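Local coordinates for protein sugar-phosphate aldolase (Thermotoga maritima, PDB 1PVT) that belongs to the class II aldolase and adducin family of AraD-like alpha/beta proteins, built round a mixed beta sheet with helices packed against it, at residues Lys44-Tyr49 with Gly87-Ile92; Leu60-Thr65 with Gly97-Glu102; Ile79-Val84 with Glu91-Asn96. All blocks are in the same frame, centred on the assembly; numbering follows the deposited sequence.

Contact 1. Residues Lys44-Tyr49 with Gly87-Ile92; sequences KSVNEY and GKHYEI
N47 lies against the ring of Y90 in an antiparallel strand pair, the two side chains on the same face of the sheet. Y90 CG is held between its own backbone N and carbonyl carbon (chi1 74°), and one face of the ring meets N47 CB. This carbon sits 3.2 Å from Y90 CZ, and the N47 amide is turned only 26° from the ring plane. The amide's ND2 branch faces CG1 and CD1 of I92, while OD1 is hydrogen-bonded to K98 NZ. At the other end, Y49 CE2 lies 3.4 Å from Y90 CB. G87 O lies at the rim of the Y49 ring, 3.3 Å from CD1. On the opposite face of the sheet, H89 ND1 donates to N47 O at 3.1 Å; the oxygen lies close to the imidazole plane, while ND1 stands 67° out of the carbonyl plane. The same oxygen takes the backbone bond from Y90 N at 2.9 Å, so two donors grip it. N47 N in turn donates to Y90 O, and Y49 N to K88 O. At the far end K44 and S45 both face I92 in a classic beta bulge: I92 O accepts from K44 N at 2.9 Å and from S45 N at 3.1 Å. Strand 45-49 is the outermost strand of the sheet on this side, and strand 89-92 separates it from strand 79-84, where L82 touches Y90 and I92. Helix 103-115 packs against the aromatic end: F103 meets the Y90 ring edge-to-face and, with L107, touches Y49, whose OH bonds to L85 O.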
loop_
_atom_site.group_PDB
_atom_site.type_symbol
_atom_site.label_atom_id
_atom_site.label_comp_id
_atom_site.label_asym_id
_atom_site.label_seq_id
_atom_site.Cartn_x
_atom_site.Cartn_y
_atom_site.Cartn_z
ATOM N N LYS A 44 8.890 -13.125 19.597
ATOM C CA LYS A 44 10.199 -12.588 19.933
ATOM C C LYS A 44 10.028 -11.292 20.704
ATOM O O LYS A 44 10.849 -10.948 21.548
ATOM C CB LYS A 44 10.995 -12.325 18.647
ATOM C CG LYS A 44 12.533 -12.421 18.758
ATOM C CD LYS A 44 13.164 -11.365 19.678
ATOM C CE LYS A 44 13.461 -11.929 21.069
ATOM N NZ LYS A 44 14.419 -13.075 21.037
ATOM N N SER A 45 8.956 -10.569 20.415
ATOM C CA SER A 45 8.742 -9.314 21.105
ATOM C C SER A 45 7.292 -8.866 21.195
ATOM O O SER A 45 6.444 -9.243 20.389
ATOM C CB SER A 45 9.580 -8.219 20.447
ATOM O OG SER A 45 9.464 -7.004 21.158
ATOM N N VAL A 46 7.033 -8.052 22.210
ATOM C CA VAL A 46 5.719 -7.488 22.480
ATOM C C VAL A 46 5.840 -5.975 22.424
ATOM O O VAL A 46 6.779 -5.391 22.976
ATOM C CB VAL A 46 5.224 -7.886 23.880
ATOM C CG1 VAL A 46 4.113 -6.938 24.341
ATOM C CG2 VAL A 46 4.724 -9.320 23.853
ATOM N N ASN A 47 4.889 -5.326 21.776
ATOM C CA ASN A 47 4.977 -3.888 21.675
ATOM C C ASN A 47 3.632 -3.207 21.840
ATOM O O ASN A 47 2.573 -3.841 21.729
ATOM C CB ASN A 47 5.611 -3.530 20.332
ATOM C CG ASN A 47 6.890 -4.316 20.067
ATOM O OD1 ASN A 47 7.993 -3.839 20.332
ATOM N ND2 ASN A 47 6.739 -5.538 19.561
ATOM N N GLU A 48 3.697 -1.906 22.103
ATOM C CA GLU A 48 2.514 -1.085 22.314
ATOM C C GLU A 48 2.054 -0.372 21.053
ATOM O O GLU A 48 2.811 0.388 20.449
ATOM C CB GLU A 48 2.804 -0.041 23.389
ATOM C CG GLU A 48 3.377 -0.616 24.675
ATOM C CD GLU A 48 3.848 0.465 25.634
ATOM O OE1 GLU A 48 3.089 1.433 25.852
ATOM O OE2 GLU A 48 4.970 0.349 26.175
ATOM N N TYR A 49 0.806 -0.620 20.667
ATOM C CA TYR A 49 0.231 0.022 19.497
ATOM C C TYR A 49 0.482 1.525 19.549
ATOM O O TYR A 49 0.579 2.182 18.513
ATOM C CB TYR A 49 -1.275 -0.203 19.459
ATOM C CG TYR A 49 -1.705 -1.569 19.004
ATOM C CD1 TYR A 49 -2.587 -2.331 19.769
ATOM C CD2 TYR A 49 -1.274 -2.084 17.788
ATOM C CE1 TYR A 49 -3.031 -3.571 19.335
ATOM C CE2 TYR A 49 -1.713 -3.324 17.342
ATOM C CZ TYR A 49 -2.590 -4.060 18.121
ATOM O OH TYR A 49 -3.015 -5.287 17.686
ATOM N N GLY A 87 -6.711 -4.257 22.165
ATOM C CA GLY A 87 -6.036 -3.749 23.331
ATOM C C GLY A 87 -4.978 -2.798 22.865
ATOM O O GLY A 87 -5.128 -2.160 21.825
ATOM N N LYS A 88 -3.894 -2.715 23.621
ATOM C CA LYS A 88 -2.818 -1.799 23.290
ATOM C C LYS A 88 -1.549 -2.550 22.919
ATOM O O LYS A 88 -0.493 -1.946 22.700
ATOM C CB LYS A 88 -2.563 -0.876 24.484
ATOM C CG LYS A 88 -3.794 -0.062 24.898
ATOM C CD LYS A 88 -3.648 0.530 26.294
ATOM C CE LYS A 88 -2.393 1.394 26.409
ATOM N NZ LYS A 88 -2.197 1.911 27.799
ATOM N N HIS A 89 -1.656 -3.870 22.827
ATOM C CA HIS A 89 -0.486 -4.656 22.502
ATOM C C HIS A 89 -0.589 -5.563 21.302
ATOM O O HIS A 89 -1.639 -6.147 20.999
ATOM C CB HIS A 89 -0.049 -5.454 23.727
ATOM C CG HIS A 89 0.456 -4.592 24.841
ATOM N ND1 HIS A 89 1.563 -3.781 24.708
ATOM C CD2 HIS A 89 -0.017 -4.381 26.092
ATOM C CE1 HIS A 89 1.751 -3.107 25.829
ATOM N NE2 HIS A 89 0.806 -3.451 26.686
ATOM N N TYR A 90 0.540 -5.637 20.611
ATOM C CA TYR A 90 0.700 -6.469 19.436
ATOM C C TYR A 90 2.054 -7.115 19.655
ATOM O O TYR A 90 2.927 -6.527 20.311
ATOM C CB TYR A 90 0.712 -5.619 18.164
ATOM C CG TYR A 90 1.991 -4.838 17.926
ATOM C CD1 TYR A 90 3.097 -5.434 17.308
ATOM C CD2 TYR A 90 2.078 -3.488 18.267
ATOM C CE1 TYR A 90 4.254 -4.705 17.025
ATOM C CE2 TYR A 90 3.231 -2.746 17.987
ATOM C CZ TYR A 90 4.314 -3.360 17.363
ATOM O OH TYR A 90 5.437 -2.615 17.058
ATOM N N GLU A 91 2.233 -8.314 19.116
ATOM C CA GLU A 91 3.492 -9.025 19.289
ATOM C C GLU A 91 4.235 -9.302 17.979
ATOM O O GLU A 91 3.621 -9.534 16.937
ATOM C CB GLU A 91 3.227 -10.323 20.057
ATOM C CG GLU A 91 1.990 -11.088 19.576
ATOM C CD GLU A 91 1.598 -12.242 20.502
ATOM O OE1 GLU A 91 0.765 -13.088 20.088
ATOM O OE2 GLU A 91 2.116 -12.295 21.645
ATOM N N ILE A 92 5.561 -9.256 18.044
ATOM C CA ILE A 92 6.389 -9.498 16.879
ATOM C C ILE A 92 6.873 -10.940 16.816
ATOM O O ILE A 92 7.561 -11.411 17.721
ATOM C CB ILE A 92 7.606 -8.588 16.884
ATOM C CG1 ILE A 92 7.146 -7.134 16.818
ATOM C CG2 ILE A 92 8.522 -8.945 15.727
ATOM C CD1 ILE A 92 8.286 -6.121 16.883
#

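Contact 2. Residues Leu60-Thr65 with Gly97-Glu102; sequences LLITAT and GKPTSE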
loop_
_atom_site.group_PDB
_atom_site.type_symbol
_atom_site.label_atom_id
_atom_site.label_comp_id
_atom_site.label_asym_id
_atom_site.label_seq_id
_atom_site.Cartn_x
_atom_site.Cartn_y
_atom_site.Cartn_z
ATOM N N LEU A 60 -0.454 -10.020 10.379
ATOM C CA LEU A 60 -0.088 -9.332 9.162
ATOM C C LEU A 60 1.414 -9.102 9.036
ATOM O O LEU A 60 2.128 -8.847 10.021
ATOM C CB LEU A 60 -0.844 -7.999 9.027
ATOM C CG LEU A 60 -0.160 -6.723 9.529
ATOM C CD1 LEU A 60 -0.717 -5.499 8.806
ATOM C CD2 LEU A 60 -0.337 -6.608 11.030
ATOM N N LEU A 61 1.872 -9.229 7.792
ATOM C CA LEU A 61 3.258 -9.037 7.415
ATOM C C LEU A 61 3.355 -7.614 6.907
ATOM O O LEU A 61 2.577 -7.201 6.049
ATOM C CB LEU A 61 3.635 -10.016 6.297
ATOM C CG LEU A 61 3.948 -11.469 6.677
ATOM C CD1 LEU A 61 3.801 -12.381 5.464
ATOM C CD2 LEU A 61 5.358 -11.534 7.270
ATOM N N ILE A 62 4.291 -6.854 7.449
ATOM C CA ILE A 62 4.455 -5.483 7.012
ATOM C C ILE A 62 5.926 -5.123 7.072
ATOM O O ILE A 62 6.661 -5.593 7.933
ATOM C CB ILE A 62 3.647 -4.511 7.896
ATOM C CG1 ILE A 62 3.702 -3.097 7.314
ATOM C CG2 ILE A 62 4.217 -4.497 9.298
ATOM C CD1 ILE A 62 2.819 -2.101 8.037
ATOM N N THR A 63 6.357 -4.299 6.130
ATOM C CA THR A 63 7.741 -3.881 6.088
ATOM C C THR A 63 8.036 -3.188 7.409
ATOM O O THR A 63 7.154 -2.572 8.005
ATOM C CB THR A 63 8.005 -2.930 4.882
ATOM O OG1 THR A 63 6.934 -1.986 4.754
ATOM C CG2 THR A 63 8.098 -3.718 3.599
ATOM N N ALA A 64 9.272 -3.322 7.876
ATOM C CA ALA A 64 9.711 -2.714 9.127
ATOM C C ALA A 64 10.051 -1.253 8.920
ATOM O O ALA A 64 10.007 -0.743 7.810
ATOM C CB ALA A 64 10.926 -3.445 9.674
ATOM N N THR A 65 10.414 -0.582 10.000
ATOM C CA THR A 65 10.735 0.829 9.929
ATOM C C THR A 65 12.130 1.048 9.360
ATOM O O THR A 65 13.069 0.332 9.701
ATOM C CB THR A 65 10.596 1.475 11.329
ATOM O OG1 THR A 65 11.014 2.846 11.279
ATOM C CG2 THR A 65 11.419 0.698 12.351
ATOM N N GLY A 97 13.177 -5.128 13.651
ATOM C CA GLY A 97 12.819 -3.857 14.257
ATOM C C GLY A 97 11.318 -3.739 14.441
ATOM O O GLY A 97 10.603 -4.740 14.438
ATOM N N LYS A 98 10.836 -2.519 14.625
ATOM C CA LYS A 98 9.408 -2.302 14.776
ATOM C C LYS A 98 8.890 -2.076 13.373
ATOM O O LYS A 98 9.642 -1.666 12.493
ATOM C CB LYS A 98 9.139 -1.067 15.630
ATOM C CG LYS A 98 9.559 -1.239 17.064
ATOM C CD LYS A 98 9.418 0.047 17.843
ATOM C CE LYS A 98 9.557 -0.203 19.339
ATOM N NZ LYS A 98 8.467 -1.087 19.862
ATOM N N PRO A 99 7.602 -2.345 13.134
ATOM C CA PRO A 99 7.103 -2.123 11.777
ATOM C C PRO A 99 7.313 -0.666 11.353
ATOM O O PRO A 99 7.869 0.155 12.096
ATOM C CB PRO A 99 5.619 -2.477 11.887
ATOM C CG PRO A 99 5.570 -3.429 13.030
ATOM C CD PRO A 99 6.531 -2.834 14.016
ATOM N N THR A 100 6.863 -0.358 10.145
ATOM C CA THR A 100 6.977 0.982 9.605
ATOM C C THR A 100 6.122 1.965 10.392
ATOM O O THR A 100 5.130 1.591 11.009
ATOM C CB THR A 100 6.519 1.018 8.141
ATOM O OG1 THR A 100 6.214 2.367 7.776
ATOM C CG2 THR A 100 5.286 0.160 7.947
ATOM N N SER A 101 6.511 3.228 10.355
ATOM C CA SER A 101 5.766 4.268 11.037
ATOM C C SER A 101 4.296 4.254 10.595
ATOM O O SER A 101 3.402 4.489 11.409
ATOM C CB SER A 101 6.368 5.642 10.715
ATOM O OG SER A 101 7.775 5.659 10.891
ATOM N N GLU A 102 4.036 3.984 9.315
ATOM C CA GLU A 102 2.655 3.987 8.827
ATOM C C GLU A 102 1.882 2.709 9.119
ATOM O O GLU A 102 0.813 2.454 8.557
ATOM C CB GLU A 102 2.602 4.319 7.327
ATOM C CG GLU A 102 3.413 3.435 6.412
ATOM C CD GLU A 102 3.414 3.960 4.988
ATOM O OE1 GLU A 102 3.765 5.143 4.797
ATOM O OE2 GLU A 102 3.068 3.200 4.061
HETATM O O HOH W 1 9.192 3.613 8.459
#
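I62 is extended, with CG1 anti to the backbone N (chi1 -173°), and its CD1 meets T100 CG2 at 3.3 Å. T100 has OG1 anti to its own N (chi1 161°), with CG2 between N and carbonyl carbon; this turns the methyl to I62 and the hydroxyl forward along the chain. That hydroxyl makes an ST turn, accepting from E102 N at 3.1 Å, just where E102 takes the N-cap position of helix 103-115. The contact thus joins the end of sheet strand 58-63 to the loop leading into that helix. I62 crosses both P99 and T100 at about a right angle, its CG2 branch resting 3.6 Å from P99 CB. P99 also touches L82 of strand 79-84, and the I62 side chain meets H106 of the helix.

Two backbone bonds frame a single bridge between A64 and P99. T65 N donates to K98 O at 2.8 Å. T100 N approaches T63 O on a lone pair, although the bond is bent at the hydrogen (135°). The T63 hydroxyl turns elsewhere, bonding to N29 OD1 and I30 N of strand 28-34. E102 OE2 is likewise engaged, with H106 NE2. At the exposed end T65 places CB beside P99 O, with CG2 beside K98 O. A water links the three hydroxyl side chains here: T100 OG1 lies 3.3 Å from it, while the links to T65 OG1 at 3.4 Å and S101 OG at 3.5 Å are weak.

Contact 3. Residues Ile79-Val84 with Glu91-Asn96; sequences ICLLHV and EILHGN
L81 O receives L93 N at 3.0 Å and, more weakly, H94 N at 3.4 Å. Both residues face L81, a classic beta bulge in the antiparallel hairpin of strands 79-84 and 89-92. L81 N completes the exchange with H94 O at 3.1 Å, approaching from well above the carbonyl plane. Beyond the bulge the pairing is regular: H83 and E91 form a hydrogen-bonded pair, with H83 N donating to E91 O at 3.1 Å and E91 N returning a bond to H83 O.

The bulge shifts the register by one and turns L93 toward strand 79-84. L93 packs obliquely on L81, CD2 to CD2 at 3.3 Å, and P38 touches both leucines. On the other face L82 and I92 run alongside each other in the same direction, with L82 CD2 3.5 Å from I92 CG1. Back on the face of L81, H83 and E91 are likewise aligned. H83 CG is anti to its backbone N (chi1 -174°), and the ring presents its CD2 edge to E91 OE1 at 3.1 Å, the carboxylate turned 32° from the ring plane. Y59 stacks on the same imidazole. G95 passes close to C80 SG, which a CB at this point would strike; its positive phi of 131° would also jam a CB against H94 O. Next to it, I79 O sits over one face of the H94 ring, 3.6 Å from CD2.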
loop_
_atom_site.group_PDB
_atom_site.type_symbol
_atom_site.label_atom_id
_atom_site.label_comp_id
_atom_site.label_asym_id
_atom_site.label_seq_id
_atom_site.Cartn_x
_atom_site.Cartn_y
_atom_site.Cartn_z
ATOM N N ILE A 79 11.228 -7.628 7.035
ATOM C CA ILE A 79 9.780 -7.821 6.952
ATOM C C ILE A 79 9.264 -8.324 8.292
ATOM O O ILE A 79 9.806 -9.278 8.843
ATOM C CB ILE A 79 9.402 -8.848 5.860
ATOM C CG1 ILE A 79 9.794 -8.305 4.478
ATOM C CG2 ILE A 79 7.901 -9.166 5.940
ATOM C CD1 ILE A 79 9.465 -9.231 3.324
ATOM N N CYS A 80 8.217 -7.686 8.811
ATOM C CA CYS A 80 7.654 -8.072 10.103
ATOM C C CYS A 80 6.378 -8.897 10.028
ATOM O O CYS A 80 5.453 -8.584 9.276
ATOM C CB CYS A 80 7.385 -6.831 10.969
ATOM S SG CYS A 80 8.850 -5.939 11.550
ATOM N N LEU A 81 6.361 -9.974 10.804
ATOM C CA LEU A 81 5.190 -10.827 10.909
ATOM C C LEU A 81 4.633 -10.410 12.251
ATOM O O LEU A 81 5.337 -10.432 13.256
ATOM C CB LEU A 81 5.549 -12.305 10.965
ATOM C CG LEU A 81 4.337 -13.119 11.434
ATOM C CD1 LEU A 81 3.176 -12.954 10.467
ATOM C CD2 LEU A 81 4.722 -14.571 11.541
ATOM N N LEU A 82 3.371 -10.026 12.274
ATOM C CA LEU A 82 2.798 -9.573 13.518
ATOM C C LEU A 82 1.468 -10.199 13.830
ATOM O O LEU A 82 0.719 -10.592 12.933
ATOM C CB LEU A 82 2.614 -8.067 13.467
ATOM C CG LEU A 82 3.835 -7.268 13.039
ATOM C CD1 LEU A 82 3.405 -5.828 12.845
ATOM C CD2 LEU A 82 4.952 -7.393 14.081
ATOM N N HIS A 83 1.177 -10.291 15.118
ATOM C CA HIS A 83 -0.100 -10.810 15.553
ATOM C C HIS A 83 -0.786 -9.592 16.165
ATOM O O HIS A 83 -0.293 -9.002 17.141
ATOM C CB HIS A 83 0.074 -11.927 16.582
ATOM C CG HIS A 83 -1.211 -12.596 16.964
ATOM N ND1 HIS A 83 -2.154 -12.980 16.034
ATOM C CD2 HIS A 83 -1.710 -12.947 18.173
ATOM C CE1 HIS A 83 -3.180 -13.536 16.653
ATOM N NE2 HIS A 83 -2.936 -13.529 17.951
ATOM N N VAL A 84 -1.902 -9.200 15.556
ATOM C CA VAL A 84 -2.657 -8.044 16.005
ATOM C C VAL A 84 -3.776 -8.443 16.960
ATOM O O VAL A 84 -4.791 -9.042 16.571
ATOM C CB VAL A 84 -3.227 -7.266 14.798
ATOM C CG1 VAL A 84 -4.053 -6.090 15.267
ATOM C CG2 VAL A 84 -2.081 -6.767 13.930
ATOM N N GLU A 91 2.233 -8.314 19.116
ATOM C CA GLU A 91 3.492 -9.025 19.289
ATOM C C GLU A 91 4.235 -9.302 17.979
ATOM O O GLU A 91 3.621 -9.534 16.937
ATOM C CB GLU A 91 3.227 -10.323 20.057
ATOM C CG GLU A 91 1.990 -11.088 19.576
ATOM C CD GLU A 91 1.598 -12.242 20.502
ATOM O OE1 GLU A 91 0.765 -13.088 20.088
ATOM O OE2 GLU A 91 2.116 -12.295 21.645
ATOM N N ILE A 92 5.561 -9.256 18.044
ATOM C CA ILE A 92 6.389 -9.498 16.879
ATOM C C ILE A 92 6.873 -10.940 16.816
ATOM O O ILE A 92 7.561 -11.411 17.721
ATOM C CB ILE A 92 7.606 -8.588 16.884
ATOM C CG1 ILE A 92 7.146 -7.134 16.818
ATOM C CG2 ILE A 92 8.522 -8.945 15.727
ATOM C CD1 ILE A 92 8.286 -6.121 16.883
ATOM N N LEU A 93 6.503 -11.631 15.740
ATOM C CA LEU A 93 6.896 -13.026 15.507
ATOM C C LEU A 93 8.186 -13.062 14.684
ATOM O O LEU A 93 9.121 -13.797 15.015
ATOM C CB LEU A 93 5.789 -13.781 14.758
ATOM C CG LEU A 93 4.599 -14.356 15.542
ATOM C CD1 LEU A 93 3.933 -13.270 16.371
ATOM C CD2 LEU A 93 3.601 -14.984 14.569
ATOM N N HIS A 94 8.221 -12.280 13.604
ATOM C CA HIS A 94 9.407 -12.183 12.755
ATOM C C HIS A 94 9.752 -10.703 12.543
ATOM O O HIS A 94 8.871 -9.832 12.598
ATOM C CB HIS A 94 9.186 -12.891 11.403
ATOM C CG HIS A 94 10.387 -12.858 10.493
ATOM N ND1 HIS A 94 11.687 -12.882 10.965
ATOM C CD2 HIS A 94 10.483 -12.812 9.141
ATOM C CE1 HIS A 94 12.528 -12.849 9.944
ATOM N NE2 HIS A 94 11.823 -12.807 8.826
ATOM N N GLY A 95 11.039 -10.427 12.332
ATOM C CA GLY A 95 11.487 -9.065 12.114
ATOM C C GLY A 95 12.678 -8.702 12.975
ATOM O O GLY A 95 13.008 -9.413 13.917
ATOM N N ASN A 96 13.332 -7.592 12.653
ATOM C CA ASN A 96 14.483 -7.146 13.417
ATOM C C ASN A 96 14.209 -5.827 14.108
ATOM O O ASN A 96 14.915 -5.451 15.042
ATOM C CB ASN A 96 15.696 -7.021 12.507
ATOM C CG ASN A 96 16.518 -8.283 12.482
ATOM O OD1 ASN A 96 15.990 -9.383 12.639
ATOM N ND2 ASN A 96 17.819 -8.135 12.274
#

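How the contacts relate
All three contacts belong to one end of the mixed sheet, whose strands run 45-49, 89-92, 79-84, 58-63 from the edge inward. Contacts 1 and 3 lie 9 Å apart between centres and share E91 and I92, so strand 89-92 is paired on both flanks. Contact 2, 8 Å from contact 3 and 12 Å from contact 1, lies where strand 58-63 meets the loop before helix 103-115. Along the chain, contacts 1 and 2 alternate their segments, and the short hairpin of contact 3 falls within the span of contact 2. The 97-102 loop returns across the sheet and meets both outer strands, P99 packing on Y90, which ties the edge to the interior.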